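Side-chain contacts in 14-3-3 protein (Cryptosporidium parvum, PDB 3EFZ), which probably binds phosphoserine-containing partner proteins and so takes part in cell signalling, as other members of the 14-3-3 family do: residues S84-E89 with K155-K160; S184-E187 with S191-L194. All coordinates share one frame; numbering follows the deposited sequence.

In the fold
Both contacts belong to the all-helical 14-3-3 fold and lie at its surface, on opposite sides of the centre of the chain. Their centres are 32 Å apart and their nearest atoms about 18 Å, so they do not touch. Contact 1 joins helix 83-87 to helix 138-158 beside the predicted phosphoserine site: the side chain of Glu157 is about 3 Å from that of Arg79 and about 4 Å from that of Arg153. Contact 2 follows in the chain, running from the end of helix 161-185 across the turn into helix 193-207, away from that site. The first is therefore a bridge between distant parts of the sequence, the second a local helix-to-helix connection.

Contact 1: S84-E89 with K155-K160; sequences SIKSQE and KAEILK
Lys86 and Glu157 reach across from two helices of the 14-3-3 fold, helix 83-87 and helix 138-158, and meet in a salt bridge beside the predicted phosphoserine-binding site. Their CA atoms are 9.8 Å apart, a gap that suits two long, flexible side chains with opposite charges at their ends. Both leave the backbone toward the other segment; this spacing and their crossing at about a right angle together confine contact to the ends. Glu157 is extended beyond CG and carries its carboxylate well out from the helix. Lys86 starts with CG opposite its carbonyl carbon (chi1 -69°), and a bend at chi3 (64°) brings the ammonium group to one carboxylate oxygen.

The bridge is long: NZ sits over the carboxylate's face beside OE1, so the pair is held by charge and not by a directed bond, and the segments bury just 68 Å². The stronger partner of Glu157 is Arg79, whose NH2 forms a salt bridge with OE2. By holding this arginine, Glu157 probably acts as a second-shell residue of the phosphoserine site, and Lys86 would add to the positive charge around the carboxylate. On the Lys86 helix, Ser84 OG hydrogen-bonds to Asp112 OD2 of the second subunit, close to the dimer interface. Across the bridge itself, Lys86 NZ is 3.4 Å from Glu157 OE1 and 4.1 Å from Glu157 CD.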
loop_
_atom_site.group_PDB
_atom_site.type_symbol
_atom_site.label_atom_id
_atom_site.label_comp_id
_atom_site.label_asym_id
_atom_site.label_seq_id
_atom_site.Cartn_x
_atom_site.Cartn_y
_atom_site.Cartn_z
ATOM N N SER B 84 4.869 -14.231 -4.759
ATOM C CA SER B 84 5.602 -15.487 -4.506
ATOM C C SER B 84 4.718 -16.582 -3.938
ATOM O O SER B 84 4.962 -17.763 -4.186
ATOM C CB SER B 84 6.791 -15.284 -3.576
ATOM O OG SER B 84 7.679 -14.303 -4.083
ATOM N N ILE B 85 3.723 -16.203 -3.140
ATOM C CA ILE B 85 2.760 -17.182 -2.627
ATOM C C ILE B 85 2.072 -17.868 -3.828
ATOM O O ILE B 85 1.913 -19.095 -3.857
ATOM C CB ILE B 85 1.739 -16.544 -1.631
ATOM C CG1 ILE B 85 2.431 -16.231 -0.287
ATOM C CG2 ILE B 85 0.558 -17.470 -1.389
ATOM C CD1 ILE B 85 1.608 -15.430 0.674
ATOM N N LYS B 86 1.724 -17.060 -4.833
ATOM C CA LYS B 86 1.073 -17.540 -6.059
ATOM C C LYS B 86 1.985 -18.312 -7.015
ATOM O O LYS B 86 1.651 -19.427 -7.436
ATOM C CB LYS B 86 0.412 -16.357 -6.792
ATOM C CG LYS B 86 -0.796 -15.785 -6.051
ATOM C CD LYS B 86 -1.124 -14.365 -6.507
ATOM C CE LYS B 86 -1.543 -14.291 -7.968
ATOM N NZ LYS B 86 -1.820 -12.843 -8.289
ATOM N N SER B 87 3.130 -17.728 -7.362
ATOM C CA SER B 87 4.035 -18.333 -8.343
ATOM C C SER B 87 4.766 -19.565 -7.820
ATOM O O SER B 87 5.337 -20.331 -8.608
ATOM C CB SER B 87 5.044 -17.309 -8.872
ATOM O OG SER B 87 5.873 -16.844 -7.823
ATOM N N GLN B 88 4.744 -19.754 -6.500
ATOM C CA GLN B 88 5.399 -20.895 -5.857
ATOM C C GLN B 88 4.388 -21.788 -5.159
ATOM O O GLN B 88 4.743 -22.574 -4.290
ATOM C CB GLN B 88 6.449 -20.418 -4.854
ATOM C CG GLN B 88 7.627 -19.686 -5.471
ATOM C CD GLN B 88 8.509 -20.593 -6.335
ATOM O OE1 GLN B 88 8.704 -21.786 -6.045
ATOM N NE2 GLN B 88 9.053 -20.020 -7.399
ATOM N N GLU B 89 3.129 -21.684 -5.573
ATOM C CA GLU B 89 2.035 -22.435 -4.959
ATOM C C GLU B 89 2.250 -23.941 -4.886
ATOM O O GLU B 89 1.922 -24.550 -3.855
ATOM C CB GLU B 89 0.716 -22.160 -5.674
ATOM C CG GLU B 89 -0.445 -22.963 -5.095
ATOM C CD GLU B 89 -1.724 -22.721 -5.822
ATOM O OE1 GLU B 89 -1.867 -21.651 -6.443
ATOM O OE2 GLU B 89 -2.588 -23.605 -5.783
ATOM N N LYS B 155 -9.431 -9.617 -10.302
ATOM C CA LYS B 155 -10.480 -10.517 -9.783
ATOM C C LYS B 155 -10.343 -11.854 -10.497
ATOM O O LYS B 155 -10.470 -12.909 -9.880
ATOM C CB LYS B 155 -11.902 -9.962 -10.010
ATOM C CG LYS B 155 -12.261 -8.650 -9.309
ATOM C CD LYS B 155 -13.773 -8.397 -9.404
ATOM C CE LYS B 155 -14.149 -7.042 -8.847
ATOM N NZ LYS B 155 -15.644 -6.819 -8.766
ATOM N N ALA B 156 -10.078 -11.771 -11.800
ATOM C CA ALA B 156 -9.861 -12.908 -12.691
ATOM C C ALA B 156 -8.689 -13.804 -12.270
ATOM O O ALA B 156 -8.699 -14.991 -12.559
ATOM C CB ALA B 156 -9.647 -12.407 -14.127
ATOM N N GLU B 157 -7.674 -13.227 -11.620
ATOM C CA GLU B 157 -6.528 -13.980 -11.092
ATOM C C GLU B 157 -6.903 -14.767 -9.835
ATOM O O GLU B 157 -6.205 -15.724 -9.443
ATOM C CB GLU B 157 -5.361 -13.037 -10.760
ATOM C CG GLU B 157 -4.826 -12.221 -11.914
ATOM C CD GLU B 157 -3.744 -11.221 -11.474
ATOM O OE1 GLU B 157 -3.747 -10.809 -10.295
ATOM O OE2 GLU B 157 -2.892 -10.843 -12.304
ATOM N N ILE B 158 -7.980 -14.325 -9.183
ATOM C CA ILE B 158 -8.453 -14.906 -7.935
ATOM C C ILE B 158 -9.577 -15.915 -8.173
ATOM O O ILE B 158 -9.569 -17.008 -7.606
ATOM C CB ILE B 158 -8.959 -13.804 -6.957
ATOM C CG1 ILE B 158 -7.820 -12.825 -6.626
ATOM C CG2 ILE B 158 -9.578 -14.426 -5.699
ATOM C CD1 ILE B 158 -8.222 -11.690 -5.722
ATOM N N LEU B 159 -10.550 -15.520 -8.991
ATOM C CA LEU B 159 -11.765 -16.300 -9.228
ATOM C C LEU B 159 -11.538 -17.536 -10.106
ATOM O O LEU B 159 -10.494 -17.671 -10.749
ATOM C CB LEU B 159 -12.885 -15.391 -9.761
ATOM C CG LEU B 159 -13.368 -14.269 -8.796
ATOM C CD1 LEU B 159 -14.323 -13.307 -9.500
ATOM C CD2 LEU B 159 -13.995 -14.763 -7.487
ATOM N N LYS B 160 -12.508 -18.449 -10.103
ATOM C CA LYS B 160 -12.368 -19.717 -10.802
ATOM C C LYS B 160 -13.461 -19.909 -11.864
ATOM O O LYS B 160 -14.533 -19.302 -11.783
ATOM C CB LYS B 160 -12.409 -20.889 -9.804
ATOM C CG LYS B 160 -11.347 -20.867 -8.701
ATOM C CD LYS B 160 -9.973 -21.258 -9.244
ATOM C CE LYS B 160 -8.855 -20.935 -8.262
ATOM N NZ LYS B 160 -7.568 -20.748 -8.992
#

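Contact 2: S184-E187 with S191-L194; sequences SFLE and SDPL
Leu186 sets its CD1 methyl over the face of the Asp192 carboxylate, and this van der Waals contact makes up most of the interface. The two side chains cross at about a right angle. Leu186 CD1 is 3.3 Å from Asp192 OD2 and 3.5 Å from Asp192 CG. The other methyl only brushes the acid, Leu186 CD2 being 4.2 Å from Asp192 OD1. Among apolar contacts, Leu186 CD1 is also 4.3 Å from Leu194 CD2. Leucine suits this place because its branch offers two methyls, CD1 spanning the carboxylate and Leu194 while CD2 reaches toward OD1; Leu194 in turn packs on Phe143 of helix 138-158.

These residues flank the short turn between helix 161-185 and helix 193-207, successive helices of the 14-3-3 bundle. Leu186 follows the end of the first, and Asp192 is the N-cap of the second.

The polar contacts belong to that cap. Asp192 has chi1 near 175°, CG pointing away from its own N, and this swings the carboxylate toward the helix start, where OD2 accepts from Tyr195 N, its stronger partner, and weakly from Leu194 N. The latter bond measures 2.8 Å from Leu194 N to Asp192 OD2 but is strongly bent (121°). Aspartate fits because its short side chain reaches amides of the first turn, and Pro193, with no N-H to offer, suits the position straight after the cap.

In charge terms, Glu187 OE1 stands 4.7 Å from Asp192 OD1, a like-charged neighbour that may slightly disfavour ionisation of the Asp192 carboxylate, whereas the helix start would probably favour it.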
loop_
_atom_site.group_PDB
_atom_site.type_symbol
_atom_site.label_atom_id
_atom_site.label_comp_id
_atom_site.label_asym_id
_atom_site.label_seq_id
_atom_site.Cartn_x
_atom_site.Cartn_y
_atom_site.Cartn_z
ATOM N N SER B 184 -9.753 7.994 -30.215
ATOM C CA SER B 184 -10.648 9.089 -30.593
ATOM C C SER B 184 -10.170 10.470 -30.135
ATOM O O SER B 184 -10.253 11.457 -30.884
ATOM C CB SER B 184 -12.029 8.854 -29.981
ATOM O OG SER B 184 -12.719 7.824 -30.649
ATOM N N PHE B 185 -9.670 10.530 -28.903
ATOM C CA PHE B 185 -9.543 11.804 -28.201
ATOM C C PHE B 185 -8.126 12.288 -27.943
ATOM O O PHE B 185 -7.914 13.480 -27.710
ATOM C CB PHE B 185 -10.355 11.783 -26.906
ATOM C CG PHE B 185 -11.817 11.473 -27.111
ATOM C CD1 PHE B 185 -12.452 10.502 -26.341
ATOM C CD2 PHE B 185 -12.559 12.140 -28.083
ATOM C CE1 PHE B 185 -13.799 10.204 -26.537
ATOM C CE2 PHE B 185 -13.897 11.843 -28.283
ATOM C CZ PHE B 185 -14.517 10.868 -27.507
ATOM N N LEU B 186 -7.160 11.380 -28.013
ATOM C CA LEU B 186 -5.787 11.725 -27.673
ATOM C C LEU B 186 -4.958 12.108 -28.876
ATOM O O LEU B 186 -4.955 11.433 -29.908
ATOM C CB LEU B 186 -5.098 10.611 -26.882
ATOM C CG LEU B 186 -5.631 10.312 -25.481
ATOM C CD1 LEU B 186 -4.885 9.127 -24.904
ATOM C CD2 LEU B 186 -5.511 11.522 -24.569
ATOM N N GLU B 187 -4.272 13.229 -28.713
ATOM C CA GLU B 187 -3.310 13.757 -29.666
ATOM C C GLU B 187 -2.169 12.763 -29.831
ATOM O O GLU B 187 -1.596 12.293 -28.842
ATOM C CB GLU B 187 -2.795 15.120 -29.169
ATOM C CG GLU B 187 -2.547 15.221 -27.617
ATOM C CD GLU B 187 -3.834 15.163 -26.744
ATOM O OE1 GLU B 187 -3.808 14.546 -25.652
ATOM O OE2 GLU B 187 -4.871 15.733 -27.153
ATOM N N SER B 191 1.695 6.915 -29.727
ATOM C CA SER B 191 2.825 7.112 -28.818
ATOM C C SER B 191 2.456 7.826 -27.505
ATOM O O SER B 191 3.333 8.333 -26.808
ATOM C CB SER B 191 3.913 7.898 -29.532
ATOM O OG SER B 191 3.475 9.212 -29.794
ATOM N N ASP B 192 1.168 7.871 -27.176
ATOM C CA ASP B 192 0.698 8.465 -25.922
ATOM C C ASP B 192 0.868 7.472 -24.774
ATOM O O ASP B 192 0.502 6.313 -24.924
ATOM C CB ASP B 192 -0.764 8.880 -26.060
ATOM C CG ASP B 192 -1.364 9.387 -24.753
ATOM O OD1 ASP B 192 -1.457 10.614 -24.579
ATOM O OD2 ASP B 192 -1.747 8.554 -23.899
ATOM N N PRO B 193 1.410 7.928 -23.620
ATOM C CA PRO B 193 1.734 7.029 -22.502
ATOM C C PRO B 193 0.541 6.367 -21.832
ATOM O O PRO B 193 0.667 5.245 -21.346
ATOM C CB PRO B 193 2.501 7.930 -21.515
ATOM C CG PRO B 193 2.168 9.320 -21.885
ATOM C CD PRO B 193 1.760 9.335 -23.329
ATOM N N LEU B 194 -0.607 7.041 -21.801
ATOM C CA LEU B 194 -1.833 6.432 -21.319
ATOM C C LEU B 194 -2.282 5.373 -22.323
ATOM O O LEU B 194 -2.664 4.270 -21.944
ATOM C CB LEU B 194 -2.939 7.478 -21.157
ATOM C CG LEU B 194 -4.346 6.993 -20.768
ATOM C CD1 LEU B 194 -4.345 6.325 -19.396
ATOM C CD2 LEU B 194 -5.309 8.141 -20.789
#